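Local coordinates for protein glutathione S-transferase (Burkholderia xenovorans, PDB 2DSA) that reductively dechlorinates metabolites of polychlorinated biphenyls and probably has general glutathione transferase activity, at residues Leu12-Ala17 against Ile156-Val160; Ala17-Leu23 against Val73-Val77; Gly79-Ala83 against Gln150-Ala154. All blocks are in the same frame, centred on the assembly; numbering follows the deposited sequence.

Contact 1 (Leu12-Ala17 against Ile156-Val160); sequences LSPHIA and IYLFV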
loop_
_atom_site.group_PDB
_atom_site.type_symbol
_atom_site.label_atom_id
_atom_site.label_comp_id
_atom_site.label_asym_id
_atom_site.label_seq_id
_atom_site.Cartn_x
_atom_site.Cartn_y
_atom_site.Cartn_z
ATOM N N LEU A 12 -8.887 -0.998 13.351
ATOM C CA LEU A 12 -9.167 0.120 14.229
ATOM C C LEU A 12 -9.070 1.433 13.444
ATOM O O LEU A 12 -9.677 2.436 13.822
ATOM C CB LEU A 12 -8.213 0.094 15.432
ATOM C CG LEU A 12 -8.199 1.270 16.433
ATOM C CD1 LEU A 12 -9.567 1.517 17.127
ATOM C CD2 LEU A 12 -7.086 1.088 17.457
ATOM N N SER A 13 -8.307 1.409 12.346
ATOM C CA SER A 13 -8.152 2.571 11.470
ATOM C C SER A 13 -9.443 2.967 10.716
ATOM O O SER A 13 -9.900 4.100 10.869
ATOM C CB SER A 13 -6.967 2.366 10.507
ATOM O OG SER A 13 -6.908 3.414 9.554
ATOM N N PRO A 14 -10.006 2.073 9.869
ATOM C CA PRO A 14 -11.353 2.395 9.378
ATOM C C PRO A 14 -12.402 2.617 10.475
ATOM O O PRO A 14 -13.238 3.505 10.323
ATOM C CB PRO A 14 -11.737 1.195 8.489
ATOM C CG PRO A 14 -10.630 0.192 8.604
ATOM C CD PRO A 14 -9.456 0.849 9.242
ATOM N N HIS A 15 -12.358 1.845 11.561
ATOM C CA HIS A 15 -13.257 2.081 12.709
ATOM C C HIS A 15 -13.230 3.556 13.128
ATOM O O HIS A 15 -14.255 4.229 13.124
ATOM C CB HIS A 15 -12.872 1.182 13.892
ATOM C CG HIS A 15 -13.858 1.196 15.023
ATOM N ND1 HIS A 15 -13.798 0.299 16.065
ATOM C CD2 HIS A 15 -14.933 1.988 15.269
ATOM C CE1 HIS A 15 -14.780 0.548 16.914
ATOM N NE2 HIS A 15 -15.484 1.566 16.452
ATOM N N ILE A 16 -12.049 4.067 13.468
ATOM C CA ILE A 16 -11.906 5.483 13.827
ATOM C C ILE A 16 -12.402 6.402 12.707
ATOM O O ILE A 16 -13.068 7.396 12.983
ATOM C CB ILE A 16 -10.434 5.835 14.214
ATOM C CG1 ILE A 16 -10.057 5.206 15.562
ATOM C CG2 ILE A 16 -10.214 7.350 14.266
ATOM C CD1 ILE A 16 -8.505 5.112 15.807
ATOM N N ALA A 17 -12.060 6.092 11.453
ATOM C CA ALA A 17 -12.473 6.929 10.312
ATOM C C ALA A 17 -13.999 7.011 10.188
ATOM O O ALA A 17 -14.555 8.093 9.977
ATOM C CB ALA A 17 -11.851 6.438 8.992
ATOM N N ILE A 156 -4.841 8.862 10.964
ATOM C CA ILE A 156 -5.582 7.834 11.689
ATOM C C ILE A 156 -4.894 6.482 11.524
ATOM O O ILE A 156 -4.700 5.762 12.492
ATOM C CB ILE A 156 -7.068 7.757 11.220
ATOM C CG1 ILE A 156 -7.807 9.044 11.589
ATOM C CG2 ILE A 156 -7.759 6.563 11.831
ATOM C CD1 ILE A 156 -9.094 9.284 10.796
ATOM N N TYR A 157 -4.511 6.154 10.292
ATOM C CA TYR A 157 -3.812 4.913 10.034
ATOM C C TYR A 157 -2.487 4.909 10.815
ATOM O O TYR A 157 -2.192 3.947 11.525
ATOM C CB TYR A 157 -3.602 4.735 8.530
ATOM C CG TYR A 157 -3.120 3.377 8.074
ATOM C CD1 TYR A 157 -3.188 2.262 8.910
ATOM C CD2 TYR A 157 -2.635 3.198 6.782
ATOM C CE1 TYR A 157 -2.758 1.019 8.483
ATOM C CE2 TYR A 157 -2.207 1.952 6.341
ATOM C CZ TYR A 157 -2.265 0.872 7.200
ATOM O OH TYR A 157 -1.848 -0.359 6.785
ATOM N N LEU A 158 -1.709 5.985 10.700
ATOM C CA LEU A 158 -0.428 6.094 11.437
ATOM C C LEU A 158 -0.598 5.908 12.945
ATOM O O LEU A 158 0.134 5.132 13.576
ATOM C CB LEU A 158 0.276 7.425 11.143
ATOM C CG LEU A 158 1.617 7.687 11.859
ATOM C CD1 LEU A 158 2.665 6.606 11.536
ATOM C CD2 LEU A 158 2.137 9.060 11.475
ATOM N N PHE A 159 -1.580 6.600 13.510
ATOM C CA PHE A 159 -1.882 6.496 14.934
ATOM C C PHE A 159 -2.120 5.055 15.396
ATOM O O PHE A 159 -1.684 4.660 16.485
ATOM C CB PHE A 159 -3.094 7.374 15.264
ATOM C CG PHE A 159 -3.614 7.184 16.652
ATOM C CD1 PHE A 159 -3.107 7.941 17.710
ATOM C CD2 PHE A 159 -4.618 6.241 16.913
ATOM C CE1 PHE A 159 -3.580 7.756 18.996
ATOM C CE2 PHE A 159 -5.104 6.061 18.200
ATOM C CZ PHE A 159 -4.592 6.814 19.237
ATOM N N VAL A 160 -2.798 4.264 14.568
ATOM C CA VAL A 160 -3.125 2.888 14.930
ATOM C C VAL A 160 -1.876 1.984 14.937
ATOM O O VAL A 160 -1.656 1.223 15.884
ATOM C CB VAL A 160 -4.236 2.315 14.027
ATOM C CG1 VAL A 160 -4.360 0.783 14.184
ATOM C CG2 VAL A 160 -5.581 3.016 14.323
#

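Contact 2 (Ala17-Leu23 against Val73-Val77); sequences ALREAGL and VADQV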
loop_
_atom_site.group_PDB
_atom_site.type_symbol
_atom_site.label_atom_id
_atom_site.label_comp_id
_atom_site.label_asym_id
_atom_site.label_seq_id
_atom_site.Cartn_x
_atom_site.Cartn_y
_atom_site.Cartn_z
ATOM N N ALA A 17 -12.060 6.092 11.453
ATOM C CA ALA A 17 -12.473 6.929 10.312
ATOM C C ALA A 17 -13.999 7.011 10.188
ATOM O O ALA A 17 -14.555 8.093 9.977
ATOM C CB ALA A 17 -11.851 6.438 8.992
ATOM N N LEU A 18 -14.662 5.862 10.303
ATOM C CA LEU A 18 -16.133 5.806 10.293
ATOM C C LEU A 18 -16.761 6.711 11.358
ATOM O O LEU A 18 -17.738 7.411 11.075
ATOM C CB LEU A 18 -16.627 4.367 10.466
ATOM C CG LEU A 18 -16.404 3.452 9.260
ATOM C CD1 LEU A 18 -16.425 1.978 9.642
ATOM C CD2 LEU A 18 -17.441 3.744 8.175
ATOM N N ARG A 19 -16.194 6.714 12.566
ATOM C CA ARG A 19 -16.684 7.559 13.665
ATOM C C ARG A 19 -16.372 9.023 13.441
ATOM O O ARG A 19 -17.196 9.881 13.743
ATOM C CB ARG A 19 -16.108 7.110 15.010
ATOM C CG ARG A 19 -16.610 5.759 15.409
ATOM C CD ARG A 19 -16.293 5.455 16.841
ATOM N NE ARG A 19 -16.806 4.125 17.166
ATOM C CZ ARG A 19 -17.968 3.882 17.771
ATOM N NH1 ARG A 19 -18.747 4.885 18.170
ATOM N NH2 ARG A 19 -18.339 2.626 17.992
ATOM N N GLU A 20 -15.188 9.303 12.905
ATOM C CA GLU A 20 -14.836 10.656 12.506
ATOM C C GLU A 20 -15.821 11.185 11.455
ATOM O O GLU A 20 -16.223 12.343 11.504
ATOM C CB GLU A 20 -13.390 10.729 11.985
ATOM C CG GLU A 20 -12.307 10.644 13.055
ATOM C CD GLU A 20 -12.198 11.897 13.936
ATOM O OE1 GLU A 20 -12.672 12.994 13.560
ATOM O OE2 GLU A 20 -11.614 11.785 15.031
ATOM N N ALA A 21 -16.210 10.316 10.522
ATOM C CA ALA A 21 -17.128 10.656 9.446
ATOM C C ALA A 21 -18.568 10.809 9.946
ATOM O O ALA A 21 -19.390 11.449 9.284
ATOM C CB ALA A 21 -17.072 9.600 8.361
ATOM N N GLY A 22 -18.868 10.200 11.091
ATOM C CA GLY A 22 -20.223 10.214 11.649
ATOM C C GLY A 22 -21.198 9.270 10.968
ATOM O O GLY A 22 -22.405 9.477 11.060
ATOM N N LEU A 23 -20.685 8.231 10.300
ATOM C CA LEU A 23 -21.510 7.299 9.510
ATOM C C LEU A 23 -22.126 6.189 10.362
ATOM O O LEU A 23 -21.585 5.846 11.427
ATOM C CB LEU A 23 -20.700 6.665 8.367
ATOM C CG LEU A 23 -20.090 7.553 7.278
ATOM C CD1 LEU A 23 -19.283 6.722 6.294
ATOM C CD2 LEU A 23 -21.133 8.373 6.529
ATOM N N VAL A 73 -14.442 5.768 2.858
ATOM C CA VAL A 73 -15.071 6.366 4.028
ATOM C C VAL A 73 -15.010 7.909 4.027
ATOM O O VAL A 73 -16.041 8.595 4.169
ATOM C CB VAL A 73 -14.490 5.777 5.336
ATOM C CG1 VAL A 73 -14.958 6.582 6.555
ATOM C CG2 VAL A 73 -14.859 4.286 5.487
ATOM N N ALA A 74 -13.807 8.445 3.834
ATOM C CA ALA A 74 -13.608 9.886 3.749
ATOM C C ALA A 74 -14.426 10.560 2.634
ATOM O O ALA A 74 -14.919 11.674 2.803
ATOM C CB ALA A 74 -12.115 10.204 3.575
ATOM N N ASP A 75 -14.524 9.902 1.486
ATOM C CA ASP A 75 -15.242 10.456 0.330
ATOM C C ASP A 75 -16.759 10.532 0.552
ATOM O O ASP A 75 -17.444 11.248 -0.175
ATOM C CB ASP A 75 -14.939 9.651 -0.938
ATOM C CG ASP A 75 -13.537 9.924 -1.496
ATOM O OD1 ASP A 75 -13.104 9.163 -2.385
ATOM O OD2 ASP A 75 -12.885 10.902 -1.071
ATOM N N GLN A 76 -17.258 9.800 1.549
ATOM C CA GLN A 76 -18.672 9.837 1.918
ATOM C C GLN A 76 -19.037 11.144 2.611
ATOM O O GLN A 76 -20.182 11.586 2.526
ATOM C CB GLN A 76 -19.067 8.634 2.799
ATOM C CG GLN A 76 -18.805 7.258 2.174
ATOM C CD GLN A 76 -19.069 7.206 0.666
ATOM O OE1 GLN A 76 -20.222 7.303 0.214
ATOM N NE2 GLN A 76 -17.995 7.045 -0.121
ATOM N N VAL A 77 -18.073 11.762 3.295
ATOM C CA VAL A 77 -18.334 13.002 4.035
ATOM C C VAL A 77 -17.303 14.097 3.718
ATOM O O VAL A 77 -16.509 14.479 4.584
ATOM C CB VAL A 77 -18.454 12.768 5.580
ATOM C CG1 VAL A 77 -19.113 13.965 6.260
ATOM C CG2 VAL A 77 -19.280 11.527 5.903
#

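Contact 3 (Gly79-Ala83 against Gln150-Ala154); sequences GKQLA and QLSVA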
loop_
_atom_site.group_PDB
_atom_site.type_symbol
_atom_site.label_atom_id
_atom_site.label_comp_id
_atom_site.label_asym_id
_atom_site.label_seq_id
_atom_site.Cartn_x
_atom_site.Cartn_y
_atom_site.Cartn_z
ATOM N N GLY A 79 -17.414 17.204 3.549
ATOM C CA GLY A 79 -17.494 18.340 4.475
ATOM C C GLY A 79 -16.529 18.204 5.648
ATOM O O GLY A 79 -16.035 19.205 6.182
ATOM N N LYS A 80 -16.254 16.960 6.044
ATOM C CA LYS A 80 -15.366 16.700 7.168
ATOM C C LYS A 80 -13.875 16.775 6.822
ATOM O O LYS A 80 -13.036 16.855 7.724
ATOM C CB LYS A 80 -15.780 15.420 7.893
ATOM C CG LYS A 80 -16.958 15.702 8.837
ATOM C CD LYS A 80 -17.560 14.475 9.458
ATOM C CE LYS A 80 -18.793 14.851 10.280
ATOM N NZ LYS A 80 -18.451 15.386 11.646
ATOM N N GLN A 81 -13.556 16.775 5.522
ATOM C CA GLN A 81 -12.176 16.921 5.023
ATOM C C GLN A 81 -11.219 15.876 5.601
ATOM O O GLN A 81 -10.076 16.184 5.952
ATOM C CB GLN A 81 -11.645 18.334 5.293
ATOM C CG GLN A 81 -12.619 19.434 4.910
ATOM C CD GLN A 81 -12.105 20.796 5.279
ATOM O OE1 GLN A 81 -12.436 21.333 6.342
ATOM N NE2 GLN A 81 -11.276 21.367 4.409
ATOM N N LEU A 82 -11.703 14.646 5.705
ATOM C CA LEU A 82 -10.873 13.530 6.123
ATOM C C LEU A 82 -9.871 13.075 5.054
ATOM O O LEU A 82 -8.967 12.288 5.343
ATOM C CB LEU A 82 -11.742 12.366 6.598
ATOM C CG LEU A 82 -12.536 12.679 7.870
ATOM C CD1 LEU A 82 -13.520 11.560 8.166
ATOM C CD2 LEU A 82 -11.610 12.983 9.065
ATOM N N ALA A 83 -10.056 13.546 3.823
ATOM C CA ALA A 83 -9.086 13.356 2.737
ATOM C C ALA A 83 -9.177 14.577 1.842
ATOM O O ALA A 83 -10.257 15.140 1.707
ATOM C CB ALA A 83 -9.404 12.112 1.938
ATOM N N GLN A 150 -4.207 19.926 8.533
ATOM C CA GLN A 150 -5.458 19.183 8.493
ATOM C C GLN A 150 -5.259 17.699 8.785
ATOM O O GLN A 150 -4.490 17.020 8.100
ATOM C CB GLN A 150 -6.163 19.360 7.137
ATOM C CG GLN A 150 -7.582 18.756 7.084
ATOM C CD GLN A 150 -8.634 19.657 7.725
ATOM O OE1 GLN A 150 -8.704 20.852 7.420
ATOM N NE2 GLN A 150 -9.468 19.085 8.605
ATOM N N LEU A 151 -5.979 17.204 9.787
ATOM C CA LEU A 151 -6.053 15.766 10.028
ATOM C C LEU A 151 -6.690 15.032 8.838
ATOM O O LEU A 151 -7.732 15.443 8.316
ATOM C CB LEU A 151 -6.808 15.449 11.324
ATOM C CG LEU A 151 -6.934 13.947 11.625
ATOM C CD1 LEU A 151 -6.419 13.606 13.016
ATOM C CD2 LEU A 151 -8.355 13.440 11.415
ATOM N N SER A 152 -6.054 13.941 8.430
ATOM C CA SER A 152 -6.602 13.085 7.393
ATOM C C SER A 152 -6.658 11.604 7.835
ATOM O O SER A 152 -6.178 11.241 8.918
ATOM C CB SER A 152 -5.786 13.250 6.117
ATOM O OG SER A 152 -4.546 12.577 6.232
ATOM N N VAL A 153 -7.246 10.754 6.997
ATOM C CA VAL A 153 -7.239 9.310 7.247
ATOM C C VAL A 153 -5.796 8.692 7.316
ATOM O O VAL A 153 -5.616 7.609 7.855
ATOM C CB VAL A 153 -8.163 8.528 6.248
ATOM C CG1 VAL A 153 -9.640 8.831 6.502
ATOM C CG2 VAL A 153 -7.815 8.831 4.796
ATOM N N ALA A 154 -4.791 9.378 6.772
ATOM C CA ALA A 154 -3.384 8.924 6.889
ATOM C C ALA A 154 -2.880 9.004 8.327
ATOM O O ALA A 154 -2.172 8.132 8.787
ATOM C CB ALA A 154 -2.472 9.734 5.971
#

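Contact 1 (Leu12-Ala17 against Ile156-Val160)
Ile-156 lies against one turn of the opposite helix, from Ser-13 to Ala-17. Its CG2 does most of the work. Ile-156 CG2 sits 3.4 Å from Ser-13 O and 3.5 Å from Ile-16 CG2. The two isoleucines pass with their ends heading opposite ways. The chain of Ile-156 then runs on through CG1 to CD1, which reaches Ala-17 CA at 4.1 Å.

Ser-13 is the small residue that lets the backbones close in. Ser-13 CA is 5.1 Å from Tyr-157 CA. With Ser-13 OG anti to the backbone N (chi1 173°), the hydroxyl rests on the backbone of the other helix, 3.5 Å from Tyr-157 CA. No hydrogen bond crosses between the segments. Val-160 fills the next place. Val-160 CG2 lies 3.8 Å from Leu-12 CG and 3.9 Å from Ile-16 CD1, so one methyl serves both residues.

The axes of segments 12-17 and 156-160 approach to 8.7 Å, with 135° between their directions. The pair joins the N-terminal, thioredoxin-like domain to the helical C-terminal domain of the glutathione transferase fold. Tyr-157 OH is hydrogen-bonded to ND1 of His-106, a residue of the dienoic acid pocket and of one of the two glutathione pockets. Around the pair, helix 66-76 packs on Ser-13, helix 89-109 on Tyr-157, and helix 189-197 on Leu-12, Ile-16 and Phe-159.

Contact 2 (Ala17-Leu23 against Val73-Val77)
Ala-17 meets Val-73 with both its methyl and its backbone. Ala-17 CB is 4.0 Å from Val-73 CG1, and that same valine methyl also lies against the carbonyl group of Ala-17. Leu-18 lies across the valine, and Leu-18 CD2 touches Val-73 CG2 at 3.8 Å. CG2 of Val-73 thus faces Leu-18, while CG1 is shared among Ala-17, Leu-18 and Ala-21.

One turn on, Ala-21 reaches two valines. Ala-21 CB is 4.1 Å from Val-73 CG1 and 3.8 Å from Val-77 CG2. The backbone takes part here too, for Val-77 CG2 packs on Ala-21 O at 3.4 Å.

The helix ends at this point in a Schellman motif. Gly-22 is the C-prime residue, with a positive phi of 77°. Leu-23 N bonds to Leu-18 O, and the bond from Gly-22 N to Arg-19 O is weak. The two helices that meet here, 12-21 and 66-76, belong to the thioredoxin-like N-terminal domain.

The turn brings Leu-23 back over the contact. Leu-23 CD1 lies 4.0 Å from Leu-18 CD2, the apolar pairing that often accompanies this motif. Leu-23 CD1 also touches Gln-76 CB, again at 4.0 Å. The other methyl, Leu-23 CD2, meets Val-77 CG2 at 3.7 Å, the leucine and the valine passing with their ends turned opposite ways. Gln-76 offers only its aliphatic part to Leu-23. Its chain kinks after CB (chi2 -37°), and NE2 is hydrogen-bonded to Tyr-72 O.

Contact 3 (Gly79-Ala83 against Gln150-Ala154)
Leu-82 and Leu-151 run alongside one another in the same direction. Leu-82 CD2 and Leu-151 CD2 meet at 4.0 Å, and this branch is the one each residue gives to the other. On Leu-82 the CB also touches Val-153 CG1, at 4.1 Å. Leu-82 thus touches both apolar neighbours of Ser-152, with CB on Val-153 and CD2 on Leu-151.

The glutamines behave differently. Gln-81 and Gln-150 lie crosswise, with their amide planes 42° apart. The chain of Gln-150 kinks after CB (chi2 80°), which turns its amide over the CB of Gln-81; Gln-150 NE2 is 4.0 Å from Gln-81 CB. Gln-81 OE1 and Gln-150 OE1 stay 3.9 Å apart, and no hydrogen bond joins the amides. The two exposed side chains touch without bonding to each other.

The backbone supplies the polar bond. Val-153 N donates to Leu-82 O at 2.8 Å, with an N-H...O angle of 151°. The donor lies in the carbonyl plane. Val-153 CG1 and CG2 both come up to the same side of Leu-82 O, each at 3.7 Å.

Ser-152 is the N-cap of helix 153-163. Ser-152 OG accepts from Ala-154 N at 3.3 Å. Its own N bonds to Asp-155 OD1, which is the return bond of a capping box. Leu-151 also touches Ile-156 at the start of the helix, the apolar pair of a hydrophobic staple. A capping box with a staple is a known feature of this helix in glutathione transferases.

The chemistry is therefore that of a helix start. Two of its first N-H groups are satisfied, one by the capping serine and one by the loop carbonyl. The positive end of the helix dipole would probably strengthen both bonds.

Contacts 1 and 2 share Ala-17 and helix 12-21, with centres 11 Å apart. Contacts 1 and 3 share helix 153-163, with centres 12 Å apart. Contacts 2 and 3 are closest, with centres 9 Å apart, and meet where Ala-74 CB lies 3.7 Å from Leu-82 CB. Ala-17 CB also packs on Val-153 CG1 at 4.1 Å. The three are in contact with one another, and contact 1 is the buried one. It is also nearest the ligands: the Tyr-157 side chain is about 4 Å from a bound glutathione, and that of Val-160 about 8 Å from the dienoic acid. The side chains of Val-73 and Val-153 are each about 13 Å from a bound glutathione.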